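Side-chain contacts in glycerophosphodiester phosphodiesterase (Cytophaga hutchinsonii ATCC 33406, PDB 3CH0), which belongs to the glycerophosphoryl diester phosphodiesterase family, whose members are built on a TIM-barrel fold of alternating strands and helices: residues A152-C155 with D156-A160; A165-T168 with D169-T172. All blocks are in the same frame, centred on the assembly; numbering follows the deposited sequence.

Contact 1: A152-C155 with D156-A160; sequences ALFC and DLVVA. With EDO (1,2-ethanediol), chain K.
Leu153 and Leu157, one helical turn apart, lay their isobutyl ends against each other, the two side chains crossing at a slant. The touching branch of Leu153 is CD1, which lies 3.7 Å from CG of Leu157. Its CB sets out away from the following turn, and the branch is brought back because CG stands opposite the backbone nitrogen (chi1 -177°), with CD1 swung toward the next turn. Leu157 has the other common helical rotamer, with CG opposite its carbonyl carbon (chi1 -71°); this turns the side chain back over the preceding turn, where CG also rests 3.2 Å from the carbonyl oxygen Leu153 O.

On a different flank of the same helix Phe154 and Val158 repeat the i to i+4 spacing more loosely. The methyl CG2 of Val158 sits at the edge of the phenyl ring, near its plane, 4.3 Å from CD1 of Phe154; the same ring also meets that of His148, their planes at about 40°. Behind both pairs runs the alpha-helical ladder, in which Leu157 N donates to Leu153 O at 2.9 Å and Val159 N to Cys155 O at the same length.

A 1,2-ethanediol, probably from the crystallisation liquor, lies beside the leucine pair; its C1 is 3.9 Å from CD1 of Leu153, and its O2 makes a weak bond to Asp156 O. The carboxylate of Asp156 finds its partners further along the chain, OD1 being hydrogen-bonded to the hydroxyls of Tyr183 and Tyr188.

Within the beta-alpha-beta unit of strand 132-137, helix 151-164 and strand 171-175, Phe154, Cys155 and Val158 pack on Ile137; Leu157 reaches Ile46 of strand 39-46, and Cys155 and Val159 meet Met184 of helix 178-187.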
ATOM      1  N   ALA A 152     -17.144  -7.106  -4.774  1.00 10.04           N
ATOM      2  CA  ALA A 152     -16.824  -8.499  -5.123  1.00  9.11           C
ATOM      3  C   ALA A 152     -15.842  -8.586  -6.279  1.00 11.45           C
ATOM      4  O   ALA A 152     -14.891  -9.369  -6.204  1.00 12.41           O
ATOM      5  CB  ALA A 152     -18.101  -9.318  -5.434  1.00 10.81           C
ATOM      6  N   LEU A 153     -16.088  -7.831  -7.329  1.00 10.87           N
ATOM      7  CA  LEU A 153     -15.239  -7.890  -8.546  1.00 10.44           C
ATOM      8  C   LEU A 153     -13.845  -7.339  -8.233  1.00 10.99           C
ATOM      9  O   LEU A 153     -12.840  -7.916  -8.688  1.00 11.58           O
ATOM     10  CB  LEU A 153     -15.865  -7.140  -9.741  1.00 14.05           C
ATOM     11  CG  LEU A 153     -15.065  -7.226 -11.049  1.00 13.17           C
ATOM     12  CD1 LEU A 153     -14.710  -8.702 -11.408  1.00 15.07           C
ATOM     13  CD2 LEU A 153     -15.827  -6.427 -12.106  1.00 14.62           C
ATOM     14  N   PHE A 154     -13.784  -6.180  -7.546  1.00 10.83           N
ATOM     15  CA  PHE A 154     -12.493  -5.565  -7.182  1.00 10.65           C
ATOM     16  C   PHE A 154     -11.685  -6.620  -6.435  1.00 11.35           C
ATOM     17  O   PHE A 154     -10.532  -6.899  -6.744  1.00 11.03           O
ATOM     18  CB  PHE A 154     -12.764  -4.297  -6.365  1.00 10.06           C
ATOM     19  CG  PHE A 154     -11.643  -3.267  -6.321  1.00  8.45           C
ATOM     20  CD1 PHE A 154     -10.300  -3.619  -6.441  1.00  9.53           C
ATOM     21  CD2 PHE A 154     -11.967  -1.947  -6.039  1.00 10.35           C
ATOM     22  CE1 PHE A 154      -9.311  -2.694  -6.332  1.00 10.84           C
ATOM     23  CE2 PHE A 154     -10.954  -0.975  -5.933  1.00 11.67           C
ATOM     24  CZ  PHE A 154      -9.625  -1.368  -6.081  1.00 11.28           C
ATOM     25  N   CYS A 155     -12.285  -7.211  -5.406  1.00 11.57           N
ATOM     26  CA  CYS A 155     -11.550  -8.171  -4.590  1.00 10.30           C
ATOM     27  C   CYS A 155     -11.213  -9.449  -5.356  1.00 12.32           C
ATOM     28  O   CYS A 155     -10.145 -10.025  -5.223  1.00 12.97           O
ATOM     29  CB  CYS A 155     -12.320  -8.530  -3.297  1.00 14.11           C
ATOM     30  SG  CYS A 155     -12.467  -7.130  -2.154  1.00 12.05           S
ATOM     31  N   ASP A 156     -12.176  -9.923  -6.137  1.00 13.30           N
ATOM     32  CA  ASP A 156     -11.945 -11.175  -6.855  1.00 12.93           C
ATOM     33  C   ASP A 156     -10.811 -11.003  -7.857  1.00 12.51           C
ATOM     34  O   ASP A 156     -10.021 -11.910  -8.023  1.00 14.03           O
ATOM     35  CB  ASP A 156     -13.200 -11.593  -7.600  1.00 14.20           C
ATOM     36  CG  ASP A 156     -14.309 -12.089  -6.673  1.00 10.97           C
ATOM     37  OD1 ASP A 156     -14.069 -12.351  -5.501  1.00 12.26           O
ATOM     38  OD2 ASP A 156     -15.430 -12.240  -7.241  1.00 12.94           O
ATOM     39  N   LEU A 157     -10.748  -9.892  -8.553  1.00  9.91           N
ATOM     40  CA  LEU A 157      -9.664  -9.688  -9.533  1.00 10.22           C
ATOM     41  C   LEU A 157      -8.298  -9.682  -8.826  1.00 13.34           C
ATOM     42  O   LEU A 157      -7.316 -10.271  -9.324  1.00 13.51           O
ATOM     43  CB  LEU A 157      -9.830  -8.391 -10.276  1.00 12.24           C
ATOM     44  CG  LEU A 157     -10.988  -8.365 -11.262  1.00 12.41           C
ATOM     45  CD1 LEU A 157     -11.289  -6.954 -11.734  1.00 12.14           C
ATOM     46  CD2 LEU A 157     -10.769  -9.325 -12.493  1.00 13.46           C
ATOM     47  N   VAL A 158      -8.209  -9.023  -7.673  1.00 10.94           N
ATOM     48  CA  VAL A 158      -6.940  -9.014  -6.906  1.00 10.12           C
ATOM     49  C   VAL A 158      -6.582 -10.411  -6.455  1.00 11.53           C
ATOM     50  O   VAL A 158      -5.415 -10.834  -6.577  1.00 12.97           O
ATOM     51  CB  VAL A 158      -7.045  -8.011  -5.702  1.00  9.51           C
ATOM     52  CG1 VAL A 158      -5.901  -8.142  -4.669  1.00 11.29           C
ATOM     53  CG2 VAL A 158      -7.155  -6.601  -6.294  1.00 10.59           C
ATOM     54  N   VAL A 159      -7.563 -11.114  -5.879  1.00 10.88           N
ATOM     55  CA  VAL A 159      -7.322 -12.422  -5.315  1.00 10.98           C
ATOM     56  C   VAL A 159      -6.926 -13.456  -6.401  1.00 12.33           C
ATOM     57  O   VAL A 159      -6.062 -14.303  -6.120  1.00 13.13           O
ATOM     58  CB  VAL A 159      -8.486 -12.877  -4.433  1.00 13.63           C
ATOM     59  CG1 VAL A 159      -8.302 -14.372  -4.072  1.00 11.68           C
ATOM     60  CG2 VAL A 159      -8.580 -11.983  -3.188  1.00 10.73           C
ATOM     61  N   ALA A 160      -7.495 -13.340  -7.586  1.00 12.53           N
ATOM     62  CA  ALA A 160      -7.132 -14.207  -8.700  1.00 12.68           C
ATOM     63  C   ALA A 160      -5.614 -14.121  -8.932  1.00 13.47           C
ATOM     64  O   ALA A 160      -4.954 -15.146  -9.182  1.00 15.84           O
ATOM     65  CB  ALA A 160      -7.894 -13.867  -9.969  1.00 15.40           C
TER
HETATM   66  C1  EDO K 281     -13.391 -12.253 -12.408  1.00 43.20           C
HETATM   67  O1  EDO K 281     -14.044 -13.524 -12.449  1.00 49.76           O
HETATM   68  C2  EDO K 281     -12.756 -12.155 -11.035  1.00 40.68           C
HETATM   69  O2  EDO K 281     -11.619 -13.041 -10.901  1.00 33.33           O

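Contact 2: A165-T168 with D169-T172; sequences AHIT and DRFT
Thr168 O is gripped twice, by the backbone N-H of Phe171, whose N lies 3.2 Å from Thr168 O, and by a water. The oxygen of that water is 2.8 Å from Thr168 O and is also close to Phe171 O, so that it spans the two carbonyls. One residue earlier, Ile167 O accepts the backbone N-H of Arg170, with Arg170 N 2.9 Å from Ile167 O, and the two backbone bonds close a tight turn just ahead of a strand. Another water bridges the turn from the other end, donating to His166 O and accepting from Asp169 N.

His166, with positive phi, is the first residue to leave helical geometry after helix 151-164, and the two bonds back into the last turn make this helix end a Schellman motif. The chain then takes a short 3-10 step at Thr168 and Asp169 before strand 171-175, so the segment is the helix-to-strand return of a beta-alpha-beta unit in the barrel.

Ile167 carries the apolar side of the turn and divides its branches between two partners. CG1 sits between the backbone nitrogen and the carbonyl carbon (chi1 63°), sending CD1 of Ile167 obliquely to the Phe171 ring, 3.7 Å from CD2 of Phe171. CG2 of Ile167 takes the other direction and lies 4.0 Å from NH2 of Arg170, whose side chain crosses that of Ile167 at about a right angle. The arginine chain bends at chi3 (-70°), carrying its guanidinium across the isoleucine. There NH1 forms a salt bridge with Glu125 of helix 117-127 and a hydrogen bond with Ile131 O. Ile167 touches Ile121 and Glu125 on that same helix, while Phe171 packs against Ile162.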
ATOM      1  N   ALA A 165      -0.206 -16.773  -8.481  1.00 16.08           N
ATOM      2  CA  ALA A 165       1.226 -16.688  -8.122  1.00 14.48           C
ATOM      3  C   ALA A 165       1.595 -17.497  -6.907  1.00 13.34           C
ATOM      4  O   ALA A 165       2.768 -17.507  -6.486  1.00 16.39           O
ATOM      5  CB  ALA A 165       1.617 -15.198  -7.898  1.00 16.38           C
ATOM      6  N   HIS A 166       0.594 -18.087  -6.248  1.00 14.66           N
ATOM      7  CA  HIS A 166       0.809 -18.846  -5.059  1.00 15.03           C
ATOM      8  C   HIS A 166       1.509 -18.074  -3.955  1.00 16.31           C
ATOM      9  O   HIS A 166       2.358 -18.596  -3.240  1.00 19.02           O
ATOM     10  CB  HIS A 166       1.593 -20.143  -5.405  1.00 19.70           C
ATOM     11  CG  HIS A 166       0.881 -20.984  -6.414  1.00 25.31           C
ATOM     12  ND1 HIS A 166      -0.068 -21.915  -6.050  1.00 39.07           N
ATOM     13  CD2 HIS A 166       0.891 -20.959  -7.766  1.00 37.08           C
ATOM     14  CE1 HIS A 166      -0.572 -22.467  -7.137  1.00 36.27           C
ATOM     15  NE2 HIS A 166      -0.021 -21.892  -8.191  1.00 32.99           N
ATOM     16  N   ILE A 167       1.078 -16.823  -3.773  1.00 16.61           N
ATOM     17  CA  ILE A 167       1.674 -15.988  -2.743  1.00 13.80           C
ATOM     18  C   ILE A 167       0.757 -15.712  -1.514  1.00 13.88           C
ATOM     19  O   ILE A 167       1.094 -14.934  -0.639  1.00 14.09           O
ATOM     20  CB  ILE A 167       2.202 -14.627  -3.310  1.00 14.65           C
ATOM     21  CG1 ILE A 167       1.048 -13.786  -3.883  1.00 13.20           C
ATOM     22  CG2 ILE A 167       3.335 -14.843  -4.358  1.00 16.52           C
ATOM     23  CD1 ILE A 167       1.479 -12.407  -4.326  1.00 11.26           C
ATOM     24  N   THR A 168      -0.346 -16.439  -1.416  1.00 13.63           N
ATOM     25  CA  THR A 168      -1.304 -16.267  -0.327  1.00 15.24           C
ATOM     26  C   THR A 168      -0.704 -16.156   1.052  1.00 18.16           C
ATOM     27  O   THR A 168      -1.067 -15.253   1.794  1.00 16.47           O
ATOM     28  CB  THR A 168      -2.316 -17.453  -0.333  1.00 16.39           C
ATOM     29  OG1 THR A 168      -2.972 -17.438  -1.597  1.00 18.39           O
ATOM     30  CG2 THR A 168      -3.282 -17.385   0.856  1.00 16.56           C
ATOM     31  N   ASP A 169       0.225 -17.029   1.414  0.50 16.42           N
ATOM     32  CA  ASP A 169       0.704 -17.050   2.784  0.50 16.47           C
ATOM     33  C   ASP A 169       1.705 -15.944   3.095  0.50 14.62           C
ATOM     34  O   ASP A 169       2.096 -15.802   4.233  0.50 16.42           O
ATOM     35  CB  ASP A 169       1.279 -18.411   3.166  0.50 16.79           C
ATOM     36  CG  ASP A 169       0.224 -19.505   3.163  0.50 16.77           C
ATOM     37  OD1 ASP A 169      -0.989 -19.205   3.362  0.50 20.82           O
ATOM     38  OD2 ASP A 169       0.626 -20.670   2.993  0.50 29.13           O
ATOM     39  N   ARG A 170       2.106 -15.187   2.066  1.00 13.65           N
ATOM     40  CA  ARG A 170       2.995 -14.032   2.238  1.00 13.13           C
ATOM     41  C   ARG A 170       2.293 -12.704   1.885  1.00 12.71           C
ATOM     42  O   ARG A 170       2.953 -11.711   1.677  1.00 13.80           O
ATOM     43  CB  ARG A 170       4.283 -14.206   1.410  1.00 13.47           C
ATOM     44  CG  ARG A 170       5.206 -15.194   2.085  1.00 12.08           C
ATOM     45  CD  ARG A 170       6.485 -15.452   1.339  1.00 15.30           C
ATOM     46  NE  ARG A 170       6.257 -16.197   0.127  1.00 15.02           N
ATOM     47  CZ  ARG A 170       6.446 -15.764  -1.116  1.00 15.58           C
ATOM     48  NH1 ARG A 170       6.909 -14.548  -1.404  1.00 14.09           N
ATOM     49  NH2 ARG A 170       6.206 -16.583  -2.133  1.00 17.22           N
ATOM     50  N   PHE A 171       0.963 -12.746   1.825  1.00 12.97           N
ATOM     51  CA  PHE A 171       0.164 -11.633   1.377  1.00 11.90           C
ATOM     52  C   PHE A 171      -0.733 -11.116   2.486  1.00 13.65           C
ATOM     53  O   PHE A 171      -1.424 -11.881   3.167  1.00 14.94           O
ATOM     54  CB  PHE A 171      -0.732 -11.992   0.187  1.00 12.93           C
ATOM     55  CG  PHE A 171      -1.038 -10.786  -0.653  1.00 13.00           C
ATOM     56  CD1 PHE A 171      -2.090  -9.935  -0.300  1.00 12.92           C
ATOM     57  CD2 PHE A 171      -0.245 -10.435  -1.741  1.00 11.90           C
ATOM     58  CE1 PHE A 171      -2.302  -8.729  -1.042  1.00 12.83           C
ATOM     59  CE2 PHE A 171      -0.504  -9.286  -2.453  1.00 14.19           C
ATOM     60  CZ  PHE A 171      -1.518  -8.466  -2.109  1.00 14.64           C
ATOM     61  N   THR A 172      -0.730  -9.795   2.690  1.00 12.02           N
ATOM     62  CA  THR A 172      -1.751  -9.133   3.507  1.00 10.31           C
ATOM     63  C   THR A 172      -2.525  -8.172   2.658  1.00 11.69           C
ATOM     64  O   THR A 172      -1.922  -7.443   1.878  1.00 11.79           O
ATOM     65  CB  THR A 172      -1.100  -8.338   4.679  1.00 12.76           C
ATOM     66  OG1 THR A 172      -0.283  -9.246   5.441  1.00 13.60           O
ATOM     67  CG2 THR A 172      -2.140  -7.668   5.580  1.00 13.61           C
TER
HETATM   68  O   HOH W   1       1.435 -19.114  -0.379  1.00 33.40           O
HETATM   69  O   HOH W   2      -1.940 -14.234   4.254  1.00 14.16           O

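In the fold
Followed from the N terminus, the chain leaves strand 132-137 and enters helix 151-164, where contact 1 closes no loop but links successive helical turns. Contact 2 opens just beyond the helix end and closes the short turn that delivers the chain into strand 171-175, parallel to strand 132-137. The two contacts stand in series, neither nesting nor crossing. The centres of contacts 1 and 2 are 14 Å apart; the nearest atoms of contacts 1 and 2 are about 5 Å apart, without touching. Together they follow one beta-alpha-beta unit from its helix to its second strand: the helix faces strands 39-46 and 132-137, and the turn after it lies against helix 117-127.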